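Local coordinates for 3-keto-5-aminohexanoate cleavage protein (PDB 3E02) that probably cleaves beta-keto acids such as 3-keto-5-aminohexanoate, as a zinc-dependent enzyme of the BKACE (DUF849) family, at the interface of chains A and B and the interface of chains A and C. Numbering follows the deposited sequence. Chains: chain A/B/C, uncharacterized protein DUF849.

Contact 1: the interface of chains A and B. Residues chain A 211-212, 215, 246, 250; chain B 211-212, 215, 249-250.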
# COMPACT_ATOMS: atom_id res chain seq x y z
N PRO A 211 -5.69 8.55 4.91
CA PRO A 211 -5.67 7.20 5.52
C PRO A 211 -4.55 6.26 5.10
O PRO A 211 -4.03 5.53 5.94
CB PRO A 211 -7.01 6.62 5.06
CG PRO A 211 -7.89 7.77 5.12
CD PRO A 211 -7.06 8.85 4.44
N GLU A 212 -4.20 6.29 3.81
CA GLU A 212 -3.12 5.47 3.27
C GLU A 212 -1.80 5.67 4.05
O GLU A 212 -1.01 4.74 4.18
CB GLU A 212 -2.83 5.77 1.80
CG GLU A 212 -3.93 5.44 0.82
CD GLU A 212 -4.93 6.57 0.60
OE1 GLU A 212 -5.03 7.52 1.43
OE2 GLU A 212 -5.63 6.47 -0.43
N LEU A 215 -1.84 3.40 7.35
CA LEU A 215 -1.60 1.99 7.04
C LEU A 215 -0.17 1.78 6.56
O LEU A 215 0.42 0.79 6.90
CB LEU A 215 -2.61 1.39 6.06
CG LEU A 215 -3.97 1.01 6.67
CD1 LEU A 215 -4.84 2.25 6.87
CD2 LEU A 215 -4.68 -0.02 5.78
N MSE A 246 -9.66 4.86 13.10
CA MSE A 246 -8.85 4.00 12.21
C MSE A 246 -7.79 3.25 13.06
O MSE A 246 -7.62 2.04 12.92
CB MSE A 246 -8.23 4.88 11.10
CG MSE A 246 -7.69 4.22 9.84
SE MSE A 246 -8.07 5.52 8.32
CE MSE A 246 -7.30 7.02 9.00
N LEU A 250 -7.30 -0.77 13.54
CA LEU A 250 -6.02 -1.41 13.24
C LEU A 250 -5.33 -2.10 14.44
O LEU A 250 -4.25 -2.65 14.27
CB LEU A 250 -5.06 -0.38 12.61
CG LEU A 250 -5.46 0.24 11.27
CD1 LEU A 250 -4.41 1.29 10.90
CD2 LEU A 250 -5.61 -0.82 10.17
N PRO B 211 -7.52 -4.95 6.97
CA PRO B 211 -7.71 -3.56 6.51
C PRO B 211 -6.96 -3.13 5.26
O PRO B 211 -7.52 -2.38 4.45
CB PRO B 211 -7.19 -2.75 7.71
CG PRO B 211 -7.63 -3.54 8.84
CD PRO B 211 -7.24 -4.96 8.43
N GLU B 212 -5.72 -3.59 5.12
CA GLU B 212 -4.90 -3.29 3.95
C GLU B 212 -5.62 -3.65 2.63
O GLU B 212 -5.42 -2.98 1.61
CB GLU B 212 -3.56 -4.02 3.95
CG GLU B 212 -2.60 -3.66 5.05
CD GLU B 212 -2.78 -4.47 6.33
OE1 GLU B 212 -3.85 -5.10 6.56
OE2 GLU B 212 -1.81 -4.44 7.12
N LEU B 215 -8.12 -0.69 1.61
CA LEU B 215 -7.40 0.46 1.05
C LEU B 215 -6.79 0.12 -0.30
O LEU B 215 -6.79 0.95 -1.17
CB LEU B 215 -6.35 1.06 2.00
CG LEU B 215 -6.90 1.95 3.12
CD1 LEU B 215 -7.51 1.12 4.24
CD2 LEU B 215 -5.81 2.88 3.66
N ILE B 249 -15.06 6.26 6.95
CA ILE B 249 -13.84 7.08 7.10
C ILE B 249 -13.17 7.35 5.74
O ILE B 249 -12.69 8.47 5.48
CB ILE B 249 -12.85 6.42 8.09
CG1 ILE B 249 -13.44 6.49 9.51
CG2 ILE B 249 -11.46 7.08 8.05
CD1 ILE B 249 -12.67 5.67 10.53
N LEU B 250 -13.16 6.34 4.87
CA LEU B 250 -12.61 6.49 3.52
C LEU B 250 -13.51 7.24 2.51
O LEU B 250 -13.12 7.39 1.36
CB LEU B 250 -12.25 5.10 2.96
CG LEU B 250 -11.17 4.30 3.69
CD1 LEU B 250 -11.06 2.93 3.02
CD2 LEU B 250 -9.82 5.03 3.71
O HOH W 1 -6.88 3.66 -0.60
O HOH W 2 -0.91 -1.53 7.61
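A:Leu215 and B:Leu215 meet head-on, tip to tip, where the two chains are related by a two-fold. In A:Leu215, CB starts the chain with CG anti to the carbonyl carbon and beside the backbone N (chi1 -78°), and chi2 of 78° then sets the fork, aiming both methyls at B:Leu215. A:Leu215 CG already lies 4.0 Å from B:Leu215 CD2, and the fork beyond it makes the real contact. A:Leu215 CD1 presses against B:Leu215 CD2 at 3.4 Å, a tight methyl-methyl fit. The other branch, A:Leu215 CD2, meets B:Leu215 CD1 and also rests 3.8 Å from CA of B:Glu212, on the backbone of the facing helix. Each leucine fork therefore interlocks with its twin.

Flanking this pair, A:Pro211 and B:Leu250 slide past each other in opposite directions, proline CB 3.5 Å from leucine CD2; A:Leu250 and B:Pro211 repeat this. Farther out, A:Met246, a selenomethionine bent at chi2 and chi3, crosses B:Ile249 obliquely and sets SE 3.7 Å from the CG2 branch. Direct contact in this patch is apolar, and polar linkage runs through water: water 1 is 3.1 Å from the A:Glu212 carboxylate OE2 and 2.8 Å from the B:Leu215 carbonyl O, while water 2 makes the twin bridge. In the fold, A:Pro211, A:Glu212, A:Leu215 and their B copies form the first turns of helix 211-225; A:Met246 and B:Ile249 belong to helix 240-249, and A:Leu250 and B:Leu250 follow it.

Contact 2: the interface of chains A and C. Residues chain A 115-116, 147, 149-155, 181; chain C 117-118, 144-147.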
# COMPACT_ATOMS: atom_id res chain seq x y z
N GLY A 115 12.37 13.35 14.81
CA GLY A 115 13.06 13.94 13.67
C GLY A 115 12.82 15.42 13.58
O GLY A 115 11.93 15.95 14.24
N SER A 116 13.66 16.07 12.78
CA SER A 116 13.54 17.51 12.56
C SER A 116 12.62 17.71 11.37
O SER A 116 12.72 17.00 10.36
CB SER A 116 14.90 18.15 12.29
OG SER A 116 15.78 17.95 13.38
N ILE A 147 11.69 25.28 12.17
CA ILE A 147 11.97 23.84 12.14
C ILE A 147 11.86 23.35 13.58
O ILE A 147 12.49 23.92 14.47
CB ILE A 147 13.41 23.54 11.63
CG1 ILE A 147 13.62 24.08 10.20
CG2 ILE A 147 13.69 22.02 11.66
CD1 ILE A 147 15.08 24.07 9.76
N SER A 149 13.27 21.21 15.80
CA SER A 149 14.59 20.56 15.75
C SER A 149 14.71 19.33 16.63
O SER A 149 14.46 19.41 17.81
CB SER A 149 15.67 21.56 16.17
OG SER A 149 16.97 20.96 16.10
N ASN A 150 15.10 18.19 16.06
CA ASN A 150 15.40 16.96 16.81
C ASN A 150 16.48 16.20 16.03
O ASN A 150 16.21 15.21 15.39
CB ASN A 150 14.16 16.08 17.01
CG ASN A 150 13.04 16.79 17.70
OD1 ASN A 150 13.12 17.00 18.90
ND2 ASN A 150 12.00 17.19 16.96
N THR A 151 17.71 16.70 16.10
CA THR A 151 18.83 16.08 15.39
C THR A 151 19.16 14.75 16.06
O THR A 151 18.70 14.48 17.17
CB THR A 151 20.08 16.98 15.36
OG1 THR A 151 20.60 17.11 16.68
CG2 THR A 151 19.78 18.36 14.76
N PHE A 152 19.93 13.90 15.37
CA PHE A 152 20.35 12.63 15.97
C PHE A 152 21.09 12.85 17.30
O PHE A 152 20.86 12.12 18.26
CB PHE A 152 21.15 11.78 14.98
CG PHE A 152 20.28 11.12 13.95
CD1 PHE A 152 19.94 11.78 12.77
CD2 PHE A 152 19.76 9.86 14.18
CE1 PHE A 152 19.12 11.17 11.83
CE2 PHE A 152 18.94 9.24 13.25
CZ PHE A 152 18.62 9.89 12.08
N SER A 153 21.95 13.87 17.37
CA SER A 153 22.63 14.22 18.63
C SER A 153 21.63 14.64 19.74
O SER A 153 21.76 14.22 20.89
CB SER A 153 23.65 15.33 18.42
OG SER A 153 24.66 14.89 17.53
N GLN A 154 20.65 15.46 19.37
CA GLN A 154 19.62 15.93 20.32
C GLN A 154 18.78 14.77 20.85
O GLN A 154 18.53 14.67 22.05
CB GLN A 154 18.74 17.01 19.70
CG GLN A 154 19.47 18.34 19.53
CD GLN A 154 18.61 19.41 18.89
OE1 GLN A 154 17.90 19.17 17.91
NE2 GLN A 154 18.68 20.61 19.44
N ILE A 155 18.36 13.88 19.94
CA ILE A 155 17.57 12.70 20.32
C ILE A 155 18.37 11.81 21.27
O ILE A 155 17.86 11.40 22.32
CB ILE A 155 17.08 11.89 19.10
CG1 ILE A 155 16.11 12.75 18.25
CG2 ILE A 155 16.38 10.61 19.58
CD1 ILE A 155 15.90 12.22 16.81
N ASN A 181 14.55 6.72 11.72
CA ASN A 181 15.36 7.41 12.76
C ASN A 181 15.28 6.62 14.07
O ASN A 181 16.31 6.40 14.71
CB ASN A 181 14.88 8.86 13.00
CG ASN A 181 15.08 9.76 11.80
OD1 ASN A 181 15.68 9.37 10.79
ND2 ASN A 181 14.57 11.00 11.90
N LEU C 117 15.13 18.36 7.09
CA LEU C 117 15.30 17.05 7.71
C LEU C 117 16.68 16.86 8.31
O LEU C 117 17.65 17.49 7.86
CB LEU C 117 15.10 15.93 6.66
CG LEU C 117 16.10 15.80 5.48
CD1 LEU C 117 16.18 14.36 4.96
CD2 LEU C 117 15.76 16.78 4.35
N ASN C 118 16.76 15.95 9.27
CA ASN C 118 18.06 15.46 9.75
C ASN C 118 18.75 14.83 8.52
O ASN C 118 18.08 14.22 7.69
CB ASN C 118 17.90 14.38 10.82
CG ASN C 118 17.37 14.92 12.13
OD1 ASN C 118 17.37 16.13 12.36
ND2 ASN C 118 16.94 14.02 13.01
N ARG C 144 25.78 14.43 12.60
CA ARG C 144 24.94 13.85 13.66
C ARG C 144 24.03 14.92 14.25
O ARG C 144 22.93 14.62 14.69
CB ARG C 144 25.79 13.24 14.78
CG ARG C 144 26.65 12.07 14.39
CD ARG C 144 27.54 11.62 15.54
NE ARG C 144 28.67 12.52 15.75
CZ ARG C 144 29.43 12.56 16.85
NH1 ARG C 144 29.24 11.72 17.87
NH2 ARG C 144 30.42 13.45 16.92
N ASP C 145 24.51 16.17 14.27
CA ASP C 145 23.77 17.30 14.82
C ASP C 145 23.39 18.30 13.72
O ASP C 145 23.32 19.50 13.98
CB ASP C 145 24.63 17.96 15.90
CG ASP C 145 23.87 18.94 16.78
OD1 ASP C 145 22.64 18.80 16.95
OD2 ASP C 145 24.50 19.89 17.26
N PHE C 146 23.08 17.81 12.52
CA PHE C 146 22.81 18.66 11.36
C PHE C 146 21.40 18.46 10.80
O PHE C 146 20.91 17.34 10.73
CB PHE C 146 23.81 18.34 10.26
CG PHE C 146 23.59 19.09 8.98
CD1 PHE C 146 23.84 20.46 8.90
CD2 PHE C 146 23.16 18.43 7.83
CE1 PHE C 146 23.63 21.16 7.70
CE2 PHE C 146 22.95 19.12 6.64
CZ PHE C 146 23.20 20.49 6.58
N ILE C 147 20.81 19.58 10.36
CA ILE C 147 19.51 19.61 9.69
C ILE C 147 19.74 20.27 8.33
O ILE C 147 20.31 21.37 8.27
CB ILE C 147 18.47 20.45 10.47
CG1 ILE C 147 18.24 19.89 11.88
CG2 ILE C 147 17.13 20.51 9.70
CD1 ILE C 147 17.45 20.82 12.80
O HOH W 3 14.56 14.43 10.25
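The amide of C:Asn118 and the ring of A:Phe152 are the flat groups here, crossing obliquely with planes 54° apart. C:Asn118 CB sits beside the CD1-CE1 rim of the phenyl ring, 3.6 Å from A:Phe152 CE1, while C:Asn118 ND2 stands higher above the ring plane, toward one face but outside the ring outline. Both ends of this amide are gripped by chain A. C:Asn118 ND2 gives a nearly straight bond (166° at H) to the carbonyl O of A:Asn150, 2.8 Å away, in both the amide and carbonyl planes and on a carbonyl lone pair. C:Asn118 OD1 accepts from the A:Ser116 hydroxyl OG at 2.6 Å, the donor somewhat above the carbonyl plane. A:Asn150 N donates to that OG and probably helps orient it.

The site is part of a two-fold symmetric interface between copies of the protein, possibly a biological one. C:Ile147 pushes CD1 toward A:Ser116 and A:Ser149, while its CG1 meets the CG2 methyl of A:Thr151, the side chains crossing at about a right angle. A:Gln154 OE1 accepts from A:Ser149 OG and A:Thr151 N, and probably helps hold the loop. At the start of helix 152-163, A:Ser153 N donates to C:Arg144 O from above the carbonyl plane. A:Thr151, with OG1 in the crowded position between N and the carbonyl carbon (chi1 68°), caps A:Gln154 N and donates a hydrogen bond from OG1 to C:Asp145 OD1 at 2.7 Å, on the carboxylate's anti lone pair.

Contact 1 and contact 2 lie about 30 Å apart, measured between the centres of their C-alpha atoms, and have no residue in common. Chain A turns helices 211-225 and 240-249 to chain B, and the loop leading into helix 152-163 to chain C. Each interface has its own two-fold, so one subunit can pair with two neighbours at once, consistent with the four-copy deposited assembly; whether that tetramer exists in solution the structure alone does not show. Because the two patches lie on separate elements of chain A, each could form without occupying the other's surface.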